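Local coordinates for protein lovastatin nonaketide synthase, polyketide synthase component (Aspergillus terreus, PDB 7CPX) that builds the nonaketide chain of lovastatin from malonyl-CoA units as a homodimeric, multidomain polyketide synthase that also methylates and reduces it, at residues T1962-C1974 and L2025-A2037. The protein carries 2 engineered substitutions. Numbering follows the deposited sequence.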
ATOM      1  N   THR A1962      15.676 -33.571 -36.992  1.00124.95           N
ATOM      2  CA  THR A1962      14.241 -33.345 -37.063  1.00124.95           C
ATOM      3  C   THR A1962      13.763 -33.583 -38.487  1.00124.95           C
ATOM      4  O   THR A1962      14.524 -33.455 -39.450  1.00124.95           O
ATOM      5  CB  THR A1962      13.865 -31.925 -36.618  1.00124.95           C
ATOM      6  OG1 THR A1962      14.568 -30.968 -37.419  1.00124.95           O
ATOM      7  CG2 THR A1962      14.210 -31.711 -35.152  1.00124.95           C
ATOM      8  N   ASP A1963      12.483 -33.935 -38.604  1.00126.47           N
ATOM      9  CA  ASP A1963      11.830 -34.074 -39.898  1.00126.47           C
ATOM     10  C   ASP A1963      11.010 -32.851 -40.281  1.00126.47           C
ATOM     11  O   ASP A1963      10.732 -32.661 -41.470  1.00126.47           O
ATOM     12  CB  ASP A1963      10.920 -35.308 -39.902  1.00126.47           C
ATOM     13  CG  ASP A1963      11.669 -36.586 -39.582  1.00126.47           C
ATOM     14  OD1 ASP A1963      12.880 -36.658 -39.884  1.00126.47           O
ATOM     15  OD2 ASP A1963      11.049 -37.519 -39.031  1.00126.47           O
ATOM     16  N   SER A1964      10.619 -32.025 -39.312  1.00121.41           N
ATOM     17  CA  SER A1964       9.893 -30.795 -39.592  1.00121.41           C
ATOM     18  C   SER A1964      10.131 -29.811 -38.455  1.00121.41           C
ATOM     19  O   SER A1964      10.169 -30.201 -37.286  1.00121.41           O
ATOM     20  CB  SER A1964       8.394 -31.056 -39.762  1.00121.41           C
ATOM     21  OG  SER A1964       7.694 -29.850 -40.009  1.00121.41           O
ATOM     22  N   ILE A1965      10.289 -28.536 -38.814  1.00119.79           N
ATOM     23  CA  ILE A1965      10.515 -27.468 -37.847  1.00119.79           C
ATOM     24  C   ILE A1965       9.635 -26.279 -38.203  1.00119.79           C
ATOM     25  O   ILE A1965       9.133 -26.158 -39.323  1.00119.79           O
ATOM     26  CB  ILE A1965      11.996 -27.029 -37.786  1.00119.79           C
ATOM     27  CG1 ILE A1965      12.406 -26.313 -39.077  1.00119.79           C
ATOM     28  CG2 ILE A1965      12.888 -28.232 -37.542  1.00119.79           C
ATOM     29  CD1 ILE A1965      13.826 -25.807 -39.064  1.00119.79           C
ATOM     30  N   LEU A1966       9.464 -25.388 -37.229  1.00115.70           N
ATOM     31  CA  LEU A1966       8.704 -24.159 -37.399  1.00115.70           C
ATOM     32  C   LEU A1966       9.586 -22.977 -37.031  1.00115.70           C
ATOM     33  O   LEU A1966      10.259 -23.003 -35.997  1.00115.70           O
ATOM     34  CB  LEU A1966       7.444 -24.167 -36.531  1.00115.70           C
ATOM     35  CG  LEU A1966       6.611 -22.882 -36.527  1.00115.70           C
ATOM     36  CD1 LEU A1966       6.071 -22.582 -37.913  1.00115.70           C
ATOM     37  CD2 LEU A1966       5.476 -22.987 -35.525  1.00115.70           C
ATOM     38  N   VAL A1967       9.581 -21.950 -37.876  1.00117.22           N
ATOM     39  CA  VAL A1967      10.337 -20.724 -37.649  1.00117.22           C
ATOM     40  C   VAL A1967       9.335 -19.588 -37.517  1.00117.22           C
ATOM     41  O   VAL A1967       8.508 -19.376 -38.414  1.00117.22           O
ATOM     42  CB  VAL A1967      11.335 -20.447 -38.784  1.00117.22           C
ATOM     43  CG1 VAL A1967      12.197 -19.246 -38.444  1.00117.22           C
ATOM     44  CG2 VAL A1967      12.195 -21.670 -39.041  1.00117.22           C
ATOM     45  N   LEU A1968       9.425 -18.849 -36.417  1.00113.05           N
ATOM     46  CA  LEU A1968       8.431 -17.851 -36.053  1.00113.05           C
ATOM     47  C   LEU A1968       8.943 -16.451 -36.368  1.00113.05           C
ATOM     48  O   LEU A1968      10.057 -16.086 -35.978  1.00113.05           O
ATOM     49  CB  LEU A1968       8.078 -17.959 -34.569  1.00113.05           C
ATOM     50  CG  LEU A1968       7.145 -16.879 -34.015  1.00113.05           C
ATOM     51  CD1 LEU A1968       5.854 -16.814 -34.813  1.00113.05           C
ATOM     52  CD2 LEU A1968       6.851 -17.135 -32.548  1.00113.05           C
ATOM     53  N   ASN A1969       8.119 -15.680 -37.070  1.00114.11           N
ATOM     54  CA  ASN A1969       8.407 -14.292 -37.409  1.00114.11           C
ATOM     55  C   ASN A1969       9.838 -14.092 -37.922  1.00114.11           C
ATOM     56  O   ASN A1969      10.586 -13.277 -37.380  1.00114.11           O
ATOM     57  CB  ASN A1969       8.145 -13.390 -36.212  1.00114.11           C
ATOM     58  CG  ASN A1969       8.174 -11.920 -36.573  1.00114.11           C
ATOM     59  OD1 ASN A1969       8.045 -11.554 -37.741  1.00114.11           O
ATOM     60  ND2 ASN A1969       8.342 -11.067 -35.571  1.00114.11           N
ATOM     61  N   PRO A1970      10.244 -14.820 -38.957  1.00117.76           N
ATOM     62  CA  PRO A1970      11.535 -14.551 -39.580  1.00117.76           C
ATOM     63  C   PRO A1970      11.418 -13.422 -40.585  1.00117.76           C
ATOM     64  O   PRO A1970      10.316 -13.127 -41.073  1.00117.76           O
ATOM     65  CB  PRO A1970      11.869 -15.879 -40.268  1.00117.76           C
ATOM     66  CG  PRO A1970      10.539 -16.406 -40.663  1.00117.76           C
ATOM     67  CD  PRO A1970       9.579 -15.981 -39.575  1.00117.76           C
ATOM     68  N   PRO A1971      12.524 -12.761 -40.921  1.00119.84           N
ATOM     69  CA  PRO A1971      12.481 -11.781 -42.011  1.00119.84           C
ATOM     70  C   PRO A1971      12.003 -12.424 -43.305  1.00119.84           C
ATOM     71  O   PRO A1971      12.281 -13.592 -43.583  1.00119.84           O
ATOM     72  CB  PRO A1971      13.934 -11.308 -42.120  1.00119.84           C
ATOM     73  CG  PRO A1971      14.494 -11.508 -40.759  1.00119.84           C
ATOM     74  CD  PRO A1971      13.788 -12.697 -40.168  1.00119.84           C
ATOM     75  N   SER A1972      11.260 -11.644 -44.094  1.00124.80           N
ATOM     76  CA  SER A1972      10.719 -12.157 -45.350  1.00124.80           C
ATOM     77  C   SER A1972      11.818 -12.792 -46.193  1.00124.80           C
ATOM     78  O   SER A1972      11.669 -13.913 -46.697  1.00124.80           O
ATOM     79  CB  SER A1972      10.036 -11.025 -46.118  1.00124.80           C
ATOM     80  OG  SER A1972      10.951  -9.981 -46.402  1.00124.80           O
ATOM     81  N   ILE A1973      12.939 -12.086 -46.345  1.00126.37           N
ATOM     82  CA  ILE A1973      14.107 -12.689 -46.975  1.00126.37           C
ATOM     83  C   ILE A1973      14.500 -13.947 -46.218  1.00126.37           C
ATOM     84  O   ILE A1973      14.801 -14.988 -46.815  1.00126.37           O
ATOM     85  CB  ILE A1973      15.273 -11.684 -47.031  1.00126.37           C
ATOM     86  CG1 ILE A1973      14.838 -10.371 -47.689  1.00126.37           C
ATOM     87  CG2 ILE A1973      16.445 -12.278 -47.798  1.00126.37           C
ATOM     88  CD1 ILE A1973      15.892  -9.292 -47.619  1.00126.37           C
ATOM     89  N   CYS A1974      14.498 -13.868 -44.886  1.00124.41           N
ATOM     90  CA  CYS A1974      14.838 -15.029 -44.078  1.00124.41           C
ATOM     91  C   CYS A1974      13.837 -16.153 -44.288  1.00124.41           C
ATOM     92  O   CYS A1974      14.217 -17.324 -44.326  1.00124.41           O
ATOM     93  CB  CYS A1974      14.915 -14.646 -42.602  1.00124.41           C
ATOM     94  SG  CYS A1974      15.602 -15.936 -41.540  1.00124.41           S
ATOM     95  N   LEU A2025      -1.231 -24.556 -35.943  1.00107.30           N
ATOM     96  CA  LEU A2025       0.153 -24.998 -36.015  1.00107.30           C
ATOM     97  C   LEU A2025       0.216 -26.460 -36.454  1.00107.30           C
ATOM     98  O   LEU A2025      -0.540 -27.294 -35.941  1.00107.30           O
ATOM     99  CB  LEU A2025       0.853 -24.836 -34.665  1.00107.30           C
ATOM    100  CG  LEU A2025       1.009 -23.419 -34.113  1.00107.30           C
ATOM    101  CD1 LEU A2025       1.926 -23.436 -32.906  1.00107.30           C
ATOM    102  CD2 LEU A2025       1.541 -22.469 -35.168  1.00107.30           C
ATOM    103  N   PRO A2026       1.098 -26.808 -37.392  1.00114.46           N
ATOM    104  CA  PRO A2026       1.242 -28.219 -37.766  1.00114.46           C
ATOM    105  C   PRO A2026       1.759 -29.046 -36.600  1.00114.46           C
ATOM    106  O   PRO A2026       2.566 -28.579 -35.793  1.00114.46           O
ATOM    107  CB  PRO A2026       2.246 -28.183 -38.923  1.00114.46           C
ATOM    108  CG  PRO A2026       3.010 -26.924 -38.718  1.00114.46           C
ATOM    109  CD  PRO A2026       2.043 -25.948 -38.125  1.00114.46           C
ATOM    110  N   ARG A2027       1.285 -30.289 -36.519  1.00116.68           N
ATOM    111  CA  ARG A2027       1.665 -31.172 -35.426  1.00116.68           C
ATOM    112  C   ARG A2027       2.945 -31.948 -35.704  1.00116.68           C
ATOM    113  O   ARG A2027       3.459 -32.605 -34.791  1.00116.68           O
ATOM    114  CB  ARG A2027       0.527 -32.151 -35.127  1.00116.68           C
ATOM    115  CG  ARG A2027      -0.810 -31.483 -34.835  1.00116.68           C
ATOM    116  CD  ARG A2027      -0.708 -30.497 -33.680  1.00116.68           C
ATOM    117  NE  ARG A2027      -2.005 -29.940 -33.315  1.00116.68           N
ATOM    118  CZ  ARG A2027      -2.856 -30.505 -32.470  1.00116.68           C
ATOM    119  NH1 ARG A2027      -2.587 -31.662 -31.884  1.00116.68           N
ATOM    120  NH2 ARG A2027      -4.009 -29.896 -32.205  1.00116.68           N
ATOM    121  N   GLY A2028       3.469 -31.890 -36.926  1.00120.27           N
ATOM    122  CA  GLY A2028       4.710 -32.572 -37.240  1.00120.27           C
ATOM    123  C   GLY A2028       5.963 -31.832 -36.833  1.00120.27           C
ATOM    124  O   GLY A2028       7.060 -32.385 -36.954  1.00120.27           O
ATOM    125  N   VAL A2029       5.827 -30.600 -36.345  1.00118.70           N
ATOM    126  CA  VAL A2029       6.989 -29.803 -35.978  1.00118.70           C
ATOM    127  C   VAL A2029       7.686 -30.434 -34.781  1.00118.70           C
ATOM    128  O   VAL A2029       7.042 -30.821 -33.797  1.00118.70           O
ATOM    129  CB  VAL A2029       6.575 -28.355 -35.678  1.00118.70           C
ATOM    130  CG1 VAL A2029       7.719 -27.606 -35.016  1.00118.70           C
ATOM    131  CG2 VAL A2029       6.150 -27.658 -36.955  1.00118.70           C
ATOM    132  N   GLN A2030       9.011 -30.539 -34.863  1.00122.06           N
ATOM    133  CA  GLN A2030       9.827 -31.053 -33.775  1.00122.06           C
ATOM    134  C   GLN A2030      10.725 -29.996 -33.153  1.00122.06           C
ATOM    135  O   GLN A2030      11.249 -30.222 -32.057  1.00122.06           O
ATOM    136  CB  GLN A2030      10.693 -32.221 -34.270  1.00122.06           C
ATOM    137  CG  GLN A2030       9.899 -33.453 -34.670  1.00122.06           C
ATOM    138  CD  GLN A2030      10.548 -34.218 -35.804  1.00122.06           C
ATOM    139  OE1 GLN A2030      11.065 -33.624 -36.750  1.00122.06           O
ATOM    140  NE2 GLN A2030      10.526 -35.543 -35.717  1.00122.06           N
ATOM    141  N   ALA A2031      10.918 -28.858 -33.816  1.00119.16           N
ATOM    142  CA  ALA A2031      11.748 -27.785 -33.293  1.00119.16           C
ATOM    143  C   ALA A2031      11.100 -26.445 -33.601  1.00119.16           C
ATOM    144  O   ALA A2031      10.403 -26.287 -34.609  1.00119.16           O
ATOM    145  CB  ALA A2031      13.163 -27.828 -33.881  1.00119.16           C
ATOM    146  N   LEU A2032      11.335 -25.483 -32.713  1.00114.35           N
ATOM    147  CA  LEU A2032      10.846 -24.121 -32.861  1.00114.35           C
ATOM    148  C   LEU A2032      12.029 -23.164 -32.877  1.00114.35           C
ATOM    149  O   LEU A2032      12.913 -23.249 -32.017  1.00114.35           O
ATOM    150  CB  LEU A2032       9.886 -23.752 -31.729  1.00114.35           C
ATOM    151  CG  LEU A2032       9.370 -22.311 -31.738  1.00114.35           C
ATOM    152  CD1 LEU A2032       8.609 -22.017 -33.018  1.00114.35           C
ATOM    153  CD2 LEU A2032       8.495 -22.045 -30.527  1.00114.35           C
ATOM    154  N   VAL A2033      12.039 -22.261 -33.850  1.00117.62           N
ATOM    155  CA  VAL A2033      13.101 -21.278 -34.017  1.00117.62           C
ATOM    156  C   VAL A2033      12.434 -19.911 -33.993  1.00117.62           C
ATOM    157  O   VAL A2033      11.866 -19.468 -34.997  1.00117.62           O
ATOM    158  CB  VAL A2033      13.888 -21.495 -35.313  1.00117.62           C
ATOM    159  CG1 VAL A2033      14.973 -20.447 -35.454  1.00117.62           C
ATOM    160  CG2 VAL A2033      14.482 -22.892 -35.340  1.00117.62           C
ATOM    161  N   ASP A2034      12.490 -19.238 -32.847  1.00116.83           N
ATOM    162  CA  ASP A2034      11.869 -17.926 -32.690  1.00116.83           C
ATOM    163  C   ASP A2034      12.884 -16.866 -33.096  1.00116.83           C
ATOM    164  O   ASP A2034      13.800 -16.541 -32.338  1.00116.83           O
ATOM    165  CB  ASP A2034      11.394 -17.721 -31.256  1.00116.83           C
ATOM    166  CG  ASP A2034      10.739 -16.369 -31.047  1.00116.83           C
ATOM    167  OD1 ASP A2034      10.536 -15.641 -32.041  1.00116.83           O
ATOM    168  OD2 ASP A2034      10.426 -16.033 -29.886  1.00116.83           O
ATOM    169  N   LEU A2035      12.719 -16.325 -34.300  1.00117.81           N
ATOM    170  CA  LEU A2035      13.549 -15.237 -34.794  1.00117.81           C
ATOM    171  C   LEU A2035      12.877 -13.883 -34.627  1.00117.81           C
ATOM    172  O   LEU A2035      13.358 -12.890 -35.182  1.00117.81           O
ATOM    173  CB  LEU A2035      13.901 -15.466 -36.265  1.00117.81           C
ATOM    174  CG  LEU A2035      14.547 -16.815 -36.589  1.00117.81           C
ATOM    175  CD1 LEU A2035      15.011 -16.850 -38.034  1.00117.81           C
ATOM    176  CD2 LEU A2035      15.705 -17.104 -35.650  1.00117.81           C
ATOM    177  N   SER A2036      11.778 -13.822 -33.878  1.00115.48           N
ATOM    178  CA  SER A2036      11.079 -12.566 -33.656  1.00115.48           C
ATOM    179  C   SER A2036      11.974 -11.599 -32.896  1.00115.48           C
ATOM    180  O   SER A2036      12.216 -11.779 -31.698  1.00115.48           O
ATOM    181  CB  SER A2036       9.779 -12.803 -32.888  1.00115.48           C
ATOM    182  OG  SER A2036       9.050 -11.597 -32.737  1.00115.48           O
ATOM    183  N   ALA A2037      12.472 -10.571 -33.585  1.00115.16           N
ATOM    184  CA  ALA A2037      13.302  -9.579 -32.917  1.00115.16           C
ATOM    185  C   ALA A2037      12.528  -8.881 -31.807  1.00115.16           C
ATOM    186  O   ALA A2037      13.057  -8.663 -30.711  1.00115.16           O
ATOM    187  CB  ALA A2037      13.820  -8.563 -33.932  1.00115.16           C
TER
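L1966 and L2032 stand side by side and point the same way, as expected of facing residues in parallel strands 1964-1968 and 2031-2034, whose axes run 16° apart. These are the middle strand and its neighbour in a five-stranded parallel, Rossmann-like sheet. CD2 of L1966 lies 4.1 Å from CD1 of L2032. L2025 crosses the end of L1966 at about a right angle, while V2029 CG2 packs 3.7 Å from L1966 CB; helix 2041-2051 covers this face through L2032 and L2025. At its C-terminal end the face turns polar: D2034 OD2 bonds T2045, and OD1 accepts from S2036 N in an Asx turn. On the opposite face V1967 and V2033 are likewise side by side; just past the strand, L2035 CD1 reaches V1967 CG1 and, at 3.7 Å, C1974 SG. Between the strands, L1966 N donates to A2031 O and L1966 O accepts from V2033 N, both at 2.9 Å. The bent side chain of Q2030 brings OE1 to S1964 N (3.1 Å), the donor N tilted 32° from the plane of the Q2030 amide carbonyl. N1969 ND2 donates to S2036 OG at 3.0 Å, with OG close to the N1969 amide plane; S2036 OG also bonds D2038 O. Backbone bonds thus set the register, while apolar packing and side-chain amides at either end fix the pair.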